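Long-range contacts in transcriptional regulator, LacI family (Burkholderia phymatum, PDB 2RGY), which probably regulates transcription by binding DNA, with a periplasmic-binding-protein-like effector domain that would sense a small molecule such as a sugar: residues Leu8-Gly12 and Leu255-Tyr260; Tyr22-Ile26 and Thr244-Thr248; Cys68-Ile74 and His90-Leu96; Pro104-Phe108 and Asn250-Trp254. One frame throughout, in Å; residues are numbered along the deposited sequence.

Contact 1 of 4, residues Leu8-Gly12 and Leu255-Tyr260; sequences LGIIG and LINQCY
I11 shows how one branched side chain can serve several partners at once, reaching L255, I256 and Y260 of the helix that lies over its strand. CG2 stands anti to the backbone N while CG1 lies beside it (chi1 -80°), and an extended second torsion (chi2 -175°) carries CD1 out to the helix. The CG2 methyl meets L255 CD2 tip to tip at 3.9 Å. CD1 lies 4.0 Å from I256 CG1, the two side chains crossing at about a right angle, and 3.8 Å from Y260 CE2, approaching that ring at a slant. In the alpha/beta fold of periplasmic-binding-protein-like regulators helices flank a parallel sheet; here the late helix 244-260 returns to cover strand 10-14, which opens the chain, with V72 of the neighbouring strand also touching I11 and L255. Y260 brings its hydroxyl beside the G9-I10 peptide, OH being 3.5 Å from G9 C. It also comes to 3.3 Å from I10 N, but the angle is too poor for a hydrogen bond. The hydroxyl is instead bonded to D69 OD2, a carboxylate oxygen that G9 N also donates to. C259 CB covers one face of the Y260 ring, and R39 adds a cation-pi contact.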
# COMPACT_ATOMS: atom_id res chain seq x y z
N LEU A 8 -20.78 18.20 12.37
CA LEU A 8 -20.44 16.82 12.83
C LEU A 8 -18.95 16.69 13.15
O LEU A 8 -18.55 15.84 13.93
CB LEU A 8 -20.81 15.80 11.74
CG LEU A 8 -20.49 14.32 11.94
CD1 LEU A 8 -21.21 13.76 13.17
CD2 LEU A 8 -20.95 13.56 10.69
N GLY A 9 -18.14 17.55 12.55
CA GLY A 9 -16.71 17.51 12.79
C GLY A 9 -16.00 16.39 12.04
O GLY A 9 -14.91 15.98 12.42
N ILE A 10 -16.64 15.90 10.98
CA ILE A 10 -16.07 14.83 10.16
C ILE A 10 -16.17 15.15 8.68
O ILE A 10 -17.18 15.65 8.19
CB ILE A 10 -16.82 13.48 10.34
CG1 ILE A 10 -17.15 13.23 11.81
CG2 ILE A 10 -15.98 12.35 9.80
CD1 ILE A 10 -15.97 13.30 12.73
N ILE A 11 -15.10 14.84 7.95
CA ILE A 11 -15.09 15.03 6.52
C ILE A 11 -15.03 13.62 5.95
O ILE A 11 -14.33 12.77 6.48
CB ILE A 11 -13.87 15.87 6.07
CG1 ILE A 11 -14.17 17.36 6.32
CG2 ILE A 11 -13.57 15.63 4.59
CD1 ILE A 11 -13.10 18.31 5.82
N GLY A 12 -15.80 13.37 4.90
CA GLY A 12 -15.80 12.04 4.31
C GLY A 12 -14.77 11.94 3.20
O GLY A 12 -14.48 12.94 2.55
N LEU A 255 -11.10 22.63 1.19
CA LEU A 255 -12.36 22.11 1.72
C LEU A 255 -12.55 22.51 3.18
O LEU A 255 -13.64 22.89 3.60
CB LEU A 255 -12.38 20.58 1.57
CG LEU A 255 -13.67 19.86 1.97
CD1 LEU A 255 -14.82 20.37 1.11
CD2 LEU A 255 -13.49 18.35 1.81
N ILE A 256 -11.48 22.43 3.95
CA ILE A 256 -11.55 22.79 5.36
C ILE A 256 -11.90 24.28 5.52
O ILE A 256 -12.66 24.64 6.42
CB ILE A 256 -10.21 22.42 6.08
CG1 ILE A 256 -10.10 20.88 6.16
CG2 ILE A 256 -10.17 23.02 7.48
CD1 ILE A 256 -8.83 20.36 6.83
N ASN A 257 -11.39 25.12 4.63
CA ASN A 257 -11.70 26.55 4.66
C ASN A 257 -13.22 26.74 4.56
O ASN A 257 -13.84 27.44 5.37
CB ASN A 257 -11.05 27.29 3.48
CG ASN A 257 -9.57 27.56 3.69
OD1 ASN A 257 -8.90 28.12 2.82
ND2 ASN A 257 -9.05 27.19 4.86
N GLN A 258 -13.82 26.11 3.56
CA GLN A 258 -15.25 26.21 3.32
C GLN A 258 -16.09 25.63 4.46
O GLN A 258 -17.14 26.17 4.79
CB GLN A 258 -15.62 25.47 2.02
CG GLN A 258 -14.56 25.47 0.94
CD GLN A 258 -14.31 26.85 0.34
OE1 GLN A 258 -15.23 27.49 -0.17
NE2 GLN A 258 -13.06 27.30 0.39
N CYS A 259 -15.61 24.53 5.04
CA CYS A 259 -16.32 23.83 6.11
C CYS A 259 -16.15 24.35 7.52
O CYS A 259 -17.14 24.50 8.25
CB CYS A 259 -15.92 22.36 6.14
SG CYS A 259 -16.53 21.34 4.82
N TYR A 260 -14.91 24.62 7.91
CA TYR A 260 -14.64 25.04 9.28
C TYR A 260 -14.10 26.44 9.54
O TYR A 260 -13.70 26.74 10.67
CB TYR A 260 -13.73 24.01 9.93
CG TYR A 260 -14.22 22.58 9.76
CD1 TYR A 260 -15.45 22.19 10.26
CD2 TYR A 260 -13.44 21.62 9.11
CE1 TYR A 260 -15.90 20.87 10.13
CE2 TYR A 260 -13.88 20.31 8.98
CZ TYR A 260 -15.11 19.94 9.49
OH TYR A 260 -15.55 18.63 9.39

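Contact 2 of 4, residues Tyr22-Ile26 and Thr244-Thr248; sequences YYGTI and TAELT
Helix segments 22-26 and 244-248 run in broadly the same direction, their axes 34° apart and 9.5 Å from each other at closest approach, the CA atoms of T25 and A245, and of I26 and T248, being nearest neighbours. At this ordinary helix-packing distance, threonines and an alanine fill most of the interface. T244 sits at the middle of the contact. Its CG2, anti to the backbone N, is directed between T25 and I26, 4.0 Å from T25 CG2 and as far from I26 CG1, while its OG1 turns to the Y22 ring, 3.1 Å from Y22 CE1; the tyrosine crosses the threonine at about a right angle. T25 CG2 lies against A245 CB at 3.9 Å, and its hydroxyl turns back to S21 O in its own helix. Further on, T248 CG2 rests 3.8 Å from I26 O. The segments belong to helices 21-36 and 244-260 of one lobe of the bilobed fold, and the second begins just after strand 238-241 of the other lobe. Y22 also touches N97 and D227, consistent with a place beside the cleft between the lobes. T244 O is gripped twice within its own helix, by T248 N and, from the opposite face of the carbonyl, by T248 OG1 at 2.8 Å. With T244 O, T248 OG1 and T25 OG1 bonded within their own helices and no hydrogen bond crossing between the segments, adhesion rests chiefly on methyl and methylene contacts.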
# COMPACT_ATOMS: atom_id res chain seq x y z
N TYR A 22 -0.06 5.33 -3.62
CA TYR A 22 -0.69 6.52 -4.19
C TYR A 22 -1.92 6.84 -3.34
O TYR A 22 -2.11 7.97 -2.89
CB TYR A 22 -1.10 6.25 -5.64
CG TYR A 22 -1.85 7.39 -6.28
CD1 TYR A 22 -1.19 8.56 -6.69
CD2 TYR A 22 -3.23 7.31 -6.47
CE1 TYR A 22 -1.90 9.62 -7.27
CE2 TYR A 22 -3.94 8.35 -7.05
CZ TYR A 22 -3.27 9.50 -7.45
OH TYR A 22 -4.00 10.53 -8.01
N TYR A 23 -2.77 5.84 -3.12
CA TYR A 23 -3.96 6.07 -2.32
C TYR A 23 -3.59 6.23 -0.85
O TYR A 23 -4.27 6.94 -0.12
CB TYR A 23 -4.97 4.94 -2.52
CG TYR A 23 -5.52 4.95 -3.93
CD1 TYR A 23 -6.31 6.01 -4.37
CD2 TYR A 23 -5.18 3.95 -4.84
CE1 TYR A 23 -6.75 6.07 -5.70
CE2 TYR A 23 -5.62 4.00 -6.16
CZ TYR A 23 -6.40 5.07 -6.58
OH TYR A 23 -6.82 5.14 -7.89
N GLY A 24 -2.51 5.58 -0.43
CA GLY A 24 -2.08 5.72 0.95
C GLY A 24 -1.69 7.16 1.22
O GLY A 24 -1.94 7.70 2.30
N THR A 25 -1.07 7.80 0.23
CA THR A 25 -0.64 9.19 0.35
C THR A 25 -1.85 10.11 0.54
O THR A 25 -1.82 11.04 1.35
CB THR A 25 0.11 9.64 -0.92
OG1 THR A 25 1.25 8.78 -1.11
CG2 THR A 25 0.58 11.09 -0.79
N ILE A 26 -2.90 9.85 -0.23
CA ILE A 26 -4.11 10.64 -0.16
C ILE A 26 -4.76 10.47 1.20
O ILE A 26 -5.21 11.44 1.80
CB ILE A 26 -5.08 10.20 -1.27
CG1 ILE A 26 -4.44 10.48 -2.63
CG2 ILE A 26 -6.40 10.94 -1.15
CD1 ILE A 26 -5.22 9.91 -3.79
N THR A 244 1.37 14.42 -5.68
CA THR A 244 0.14 13.95 -5.06
C THR A 244 -0.08 14.44 -3.64
O THR A 244 -1.20 14.81 -3.27
CB THR A 244 0.09 12.41 -5.09
OG1 THR A 244 -0.00 11.99 -6.46
CG2 THR A 244 -1.11 11.89 -4.31
N ALA A 245 0.97 14.43 -2.83
CA ALA A 245 0.85 14.89 -1.44
C ALA A 245 0.47 16.37 -1.39
O ALA A 245 -0.40 16.76 -0.62
CB ALA A 245 2.15 14.66 -0.69
N GLU A 246 1.11 17.18 -2.23
CA GLU A 246 0.85 18.62 -2.26
C GLU A 246 -0.56 18.97 -2.73
O GLU A 246 -1.22 19.81 -2.13
CB GLU A 246 1.86 19.34 -3.16
CG GLU A 246 3.31 19.27 -2.69
CD GLU A 246 4.09 18.17 -3.39
OE1 GLU A 246 3.72 16.98 -3.24
OE2 GLU A 246 5.07 18.49 -4.10
N LEU A 247 -1.01 18.34 -3.81
CA LEU A 247 -2.35 18.62 -4.32
C LEU A 247 -3.41 18.18 -3.32
O LEU A 247 -4.41 18.86 -3.13
CB LEU A 247 -2.56 17.94 -5.68
CG LEU A 247 -1.85 18.63 -6.85
CD1 LEU A 247 -1.94 17.78 -8.11
CD2 LEU A 247 -2.46 20.01 -7.09
N THR A 248 -3.17 17.05 -2.66
CA THR A 248 -4.12 16.55 -1.67
C THR A 248 -4.16 17.52 -0.49
O THR A 248 -5.23 17.90 -0.01
CB THR A 248 -3.73 15.14 -1.15
OG1 THR A 248 -3.71 14.21 -2.23
CG2 THR A 248 -4.74 14.68 -0.12

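Contact 3 of 4, residues Cys68-Ile74 and His90-Leu96; sequences CDGVVVI and HPKMVFL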
# COMPACT_ATOMS: atom_id res chain seq x y z
N CYS A 68 -21.52 14.14 6.46
CA CYS A 68 -20.14 14.56 6.67
C CYS A 68 -20.17 16.06 6.36
O CYS A 68 -20.95 16.48 5.50
CB CYS A 68 -19.22 13.84 5.70
SG CYS A 68 -19.07 12.06 5.99
N ASP A 69 -19.36 16.86 7.04
CA ASP A 69 -19.36 18.30 6.78
C ASP A 69 -18.89 18.59 5.36
O ASP A 69 -19.33 19.55 4.73
CB ASP A 69 -18.47 19.03 7.79
CG ASP A 69 -18.95 18.85 9.22
OD1 ASP A 69 -20.18 18.97 9.45
OD2 ASP A 69 -18.11 18.59 10.10
N GLY A 70 -17.98 17.76 4.87
CA GLY A 70 -17.45 17.92 3.53
C GLY A 70 -17.06 16.55 3.01
O GLY A 70 -16.87 15.63 3.80
N VAL A 71 -16.94 16.41 1.70
CA VAL A 71 -16.56 15.12 1.14
C VAL A 71 -15.44 15.25 0.12
O VAL A 71 -15.53 16.07 -0.81
CB VAL A 71 -17.77 14.43 0.48
CG1 VAL A 71 -17.35 13.07 -0.05
CG2 VAL A 71 -18.90 14.29 1.47
N VAL A 72 -14.39 14.46 0.30
CA VAL A 72 -13.25 14.44 -0.61
C VAL A 72 -13.44 13.23 -1.51
O VAL A 72 -13.65 12.11 -1.04
CB VAL A 72 -11.91 14.31 0.14
CG1 VAL A 72 -10.77 14.29 -0.86
CG2 VAL A 72 -11.74 15.47 1.12
N VAL A 73 -13.36 13.44 -2.82
CA VAL A 73 -13.59 12.34 -3.73
C VAL A 73 -12.57 12.17 -4.84
O VAL A 73 -12.21 13.14 -5.51
CB VAL A 73 -14.99 12.46 -4.38
CG1 VAL A 73 -15.20 11.36 -5.40
CG2 VAL A 73 -16.06 12.43 -3.31
N ILE A 74 -12.09 10.94 -5.01
CA ILE A 74 -11.17 10.63 -6.09
C ILE A 74 -11.62 9.31 -6.70
O ILE A 74 -11.76 8.31 -6.00
CB ILE A 74 -9.69 10.51 -5.64
CG1 ILE A 74 -8.82 10.13 -6.84
CG2 ILE A 74 -9.54 9.48 -4.55
CD1 ILE A 74 -7.32 10.15 -6.56
N HIS A 90 -24.52 17.45 -2.30
CA HIS A 90 -23.68 17.96 -1.22
C HIS A 90 -22.71 18.96 -1.83
O HIS A 90 -21.66 18.58 -2.35
CB HIS A 90 -22.93 16.78 -0.59
CG HIS A 90 -22.30 17.11 0.73
ND1 HIS A 90 -21.17 17.89 0.84
CD2 HIS A 90 -22.64 16.77 1.99
CE1 HIS A 90 -20.85 18.03 2.11
NE2 HIS A 90 -21.73 17.35 2.83
N PRO A 91 -23.04 20.26 -1.76
CA PRO A 91 -22.16 21.30 -2.32
C PRO A 91 -20.74 21.41 -1.75
O PRO A 91 -19.86 21.96 -2.41
CB PRO A 91 -22.97 22.58 -2.12
CG PRO A 91 -24.40 22.10 -2.18
CD PRO A 91 -24.31 20.85 -1.33
N LYS A 92 -20.50 20.90 -0.55
CA LYS A 92 -19.16 20.98 0.03
C LYS A 92 -18.35 19.72 -0.25
O LYS A 92 -18.18 18.86 0.61
CB LYS A 92 -19.25 21.25 1.53
CG LYS A 92 -19.67 22.68 1.82
CD LYS A 92 -19.69 23.00 3.31
CE LYS A 92 -20.14 24.45 3.52
NZ LYS A 92 -20.23 24.87 4.97
N MSE A 93 -17.85 19.65 -1.49
CA MSE A 93 -17.07 18.53 -1.99
C MSE A 93 -15.85 19.04 -2.73
O MSE A 93 -15.85 20.15 -3.25
CB MSE A 93 -17.87 17.72 -3.02
CG MSE A 93 -18.93 16.78 -2.48
SE MSE A 93 -19.69 15.88 -3.87
CE MSE A 93 -18.58 14.67 -4.17
N VAL A 94 -14.82 18.20 -2.80
CA VAL A 94 -13.62 18.54 -3.55
C VAL A 94 -13.25 17.28 -4.35
O VAL A 94 -13.40 16.16 -3.85
CB VAL A 94 -12.45 18.98 -2.62
CG1 VAL A 94 -11.97 17.82 -1.76
CG2 VAL A 94 -11.30 19.53 -3.46
N PHE A 95 -12.81 17.48 -5.58
CA PHE A 95 -12.45 16.38 -6.47
C PHE A 95 -10.96 16.35 -6.78
O PHE A 95 -10.40 17.36 -7.20
CB PHE A 95 -13.24 16.50 -7.77
CG PHE A 95 -14.72 16.52 -7.58
CD1 PHE A 95 -15.38 15.38 -7.12
CD2 PHE A 95 -15.45 17.68 -7.82
CE1 PHE A 95 -16.76 15.39 -6.91
CE2 PHE A 95 -16.83 17.71 -7.61
CZ PHE A 95 -17.49 16.55 -7.16
N LEU A 96 -10.33 15.20 -6.59
CA LEU A 96 -8.90 15.06 -6.86
C LEU A 96 -8.66 14.32 -8.17
O LEU A 96 -9.45 13.46 -8.57
CB LEU A 96 -8.23 14.28 -5.73
CG LEU A 96 -8.74 14.48 -4.30
CD1 LEU A 96 -8.06 13.48 -3.37
CD2 LEU A 96 -8.50 15.90 -3.86
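With chi1 at -166°, H90 holds its CG anti to the backbone N, and this swings the imidazole back across the start of the neighbouring strand. There NE2 donates to C68 O at 2.9 Å, the acceptor lying somewhat out of the ring plane, while V71 CG2 stands over one ring face, 4.2 Å from its centroid, in a CH-pi contact. Selenomethionine M93 bends at chi3 (81°), which folds its CE onto V73 CG2 at 3.5 Å, tighter than usual for two carbons. V94 adopts the less common rotamer in which CG1 sits between the backbone N and the carbonyl carbon (chi1 66°), where it lies alongside V72 CG2 at 3.7 Å, both side chains pointing the same way. These groups decorate a parallel ladder at the centre of a beta-alpha-beta unit: strand 70-73, helix 80-89 and strand 93-96, part of the parallel sheet of the lobe. In the usual parallel pattern, V71 and V73 each use both N and O toward the partner strand, bonding the residues before and after M93 and F95: V71 N to K92 O and V94 N to V71 O, then V73 N to V94 O and L96 N to V73 O, all 2.9-3.0 Å. V71, V73, M93 and F95 share one face, where helix 80-89 brings L86 against M93 and L83 against F95. V72 and V94 lie on the other, with V94 against L255 of helix 244-260. Beyond them L96 CD1 reaches V72 CG1 obliquely at 3.8 Å, and the L96 side chain also packs on A251 and I26.

Contact 4 of 4, residues Pro104-Phe108 and Asn250-Trp254; sequences PDASF and NAVRW
N250 starts the contact with its backbone and CB rather than its amide: CB lies 4.1 Å from F108 CE1 and its carbonyl O is 3.8 Å from F108 CZ, whereas the amide leads off to bond with E246 O and the backbone N of F267. One residue on, A251 lies under the face of the phenylalanine ring. Its CA sits 3.6 Å from the centroid of the F108 ring, almost on the ring normal, and its CB is 3.6 Å from F108 CG, so the aromatic face is pressed directly on the helix backbone. One turn after N250, W254 holds CG anti to the backbone N (chi1 -180°), which sends the indole away from the helix toward residues 105-106. Its CB is 3.7 Å from F108 CZ, and the two ring systems meet obliquely, with planes 54° apart. Against the indole lies the turn that leads into strand 107-108, the edge of the parallel sheet: D105 O stands 3.5 Å above one indole face, A106 CA comes over the six-membered ring off-centre, and D105 OD1 is 3.3 Å from W254 CZ2. The lobe thereby gains a helix-to-edge-strand junction, to which V94 of the adjacent strand contributes by touching F108, A251 and W254. A carbonyl oxygen over an aromatic face is electrostatically unpromising alone; R268, which hydrogen-bonds D105 O and makes a cation-pi contact with W254, probably offsets it, leaving apolar burial to supply most of the adhesion.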
# COMPACT_ATOMS: atom_id res chain seq x y z
N PRO A 104 -14.69 24.85 -11.20
CA PRO A 104 -13.24 24.63 -11.30
C PRO A 104 -12.40 24.56 -10.03
O PRO A 104 -11.62 23.63 -9.87
CB PRO A 104 -12.80 25.75 -12.23
CG PRO A 104 -13.98 25.86 -13.17
CD PRO A 104 -15.15 25.80 -12.22
N ASP A 105 -12.53 25.51 -9.10
CA ASP A 105 -11.65 25.38 -7.95
C ASP A 105 -12.01 24.25 -6.99
O ASP A 105 -11.36 24.10 -5.96
CB ASP A 105 -11.47 26.70 -7.21
CG ASP A 105 -12.75 27.39 -6.92
OD1 ASP A 105 -13.69 26.69 -6.48
OD2 ASP A 105 -12.81 28.63 -7.11
N ALA A 106 -13.00 23.44 -7.34
CA ALA A 106 -13.37 22.29 -6.52
C ALA A 106 -12.57 21.11 -7.08
O ALA A 106 -12.68 19.97 -6.61
CB ALA A 106 -14.86 22.01 -6.65
N SER A 107 -11.75 21.40 -8.08
CA SER A 107 -10.91 20.41 -8.74
C SER A 107 -9.42 20.69 -8.55
O SER A 107 -8.94 21.80 -8.81
CB SER A 107 -11.22 20.36 -10.24
OG SER A 107 -10.27 19.57 -10.93
N PHE A 108 -8.70 19.67 -8.08
CA PHE A 108 -7.26 19.76 -7.86
C PHE A 108 -6.64 18.64 -8.67
O PHE A 108 -6.76 17.46 -8.33
CB PHE A 108 -6.96 19.63 -6.37
CG PHE A 108 -7.28 20.88 -5.60
CD1 PHE A 108 -6.27 21.79 -5.28
CD2 PHE A 108 -8.61 21.17 -5.24
CE1 PHE A 108 -6.57 22.99 -4.63
CE2 PHE A 108 -8.92 22.37 -4.59
CZ PHE A 108 -7.90 23.29 -4.28
N ASN A 250 -3.53 20.64 -0.39
CA ASN A 250 -4.24 21.84 -0.79
C ASN A 250 -5.73 21.61 -1.08
O ASN A 250 -6.56 22.47 -0.79
CB ASN A 250 -3.52 22.47 -1.99
CG ASN A 250 -2.26 23.22 -1.58
OD1 ASN A 250 -2.34 24.38 -1.15
ND2 ASN A 250 -1.11 22.57 -1.69
N ALA A 251 -6.06 20.45 -1.64
CA ALA A 251 -7.45 20.14 -1.92
C ALA A 251 -8.21 20.04 -0.59
O ALA A 251 -9.30 20.57 -0.45
CB ALA A 251 -7.56 18.81 -2.68
N VAL A 252 -7.60 19.38 0.39
CA VAL A 252 -8.23 19.22 1.69
C VAL A 252 -8.28 20.53 2.47
O VAL A 252 -9.24 20.79 3.18
CB VAL A 252 -7.53 18.12 2.51
CG1 VAL A 252 -8.15 18.03 3.89
CG2 VAL A 252 -7.66 16.78 1.80
N ARG A 253 -7.24 21.36 2.34
CA ARG A 253 -7.23 22.65 3.02
C ARG A 253 -8.33 23.55 2.46
O ARG A 253 -9.02 24.24 3.22
CB ARG A 253 -5.87 23.33 2.87
CG ARG A 253 -4.81 22.72 3.77
CD ARG A 253 -3.46 23.39 3.60
NE ARG A 253 -2.50 22.90 4.58
CZ ARG A 253 -1.22 23.24 4.63
NH1 ARG A 253 -0.73 24.09 3.74
NH2 ARG A 253 -0.44 22.75 5.57
N TRP A 254 -8.50 23.53 1.15
CA TRP A 254 -9.52 24.32 0.48
C TRP A 254 -10.88 23.93 1.05
O TRP A 254 -11.70 24.79 1.38
CB TRP A 254 -9.52 24.06 -1.02
CG TRP A 254 -10.54 24.85 -1.78
CD1 TRP A 254 -10.45 26.16 -2.15
CD2 TRP A 254 -11.82 24.38 -2.23
NE1 TRP A 254 -11.60 26.54 -2.81
CE2 TRP A 254 -12.46 25.47 -2.88
CE3 TRP A 254 -12.50 23.15 -2.17
CZ2 TRP A 254 -13.74 25.37 -3.45
CZ3 TRP A 254 -13.78 23.05 -2.74
CH2 TRP A 254 -14.38 24.15 -3.37

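From the N terminus, the chain opens contact 1 with strand 10-14 and contact 2 with helix 21-36, then completes contact 3 locally through residues 68-74 and 90-96. Contact 4 opens next, at 104-108, a few residues after contact 3 has closed. The chain then builds the other lobe before returning as helix 244-260, which closes three contacts in order along its length: contact 2, contact 4 and finally contact 1. Contact 1 therefore encloses all the others, contact 2 encloses contact 3 but crosses contact 4, and contacts 3 and 4 lie in series. That one helix ties strand 10-14, helix 21-36 and the edge strand 107-108 together, while contact 3 joins the strands between them.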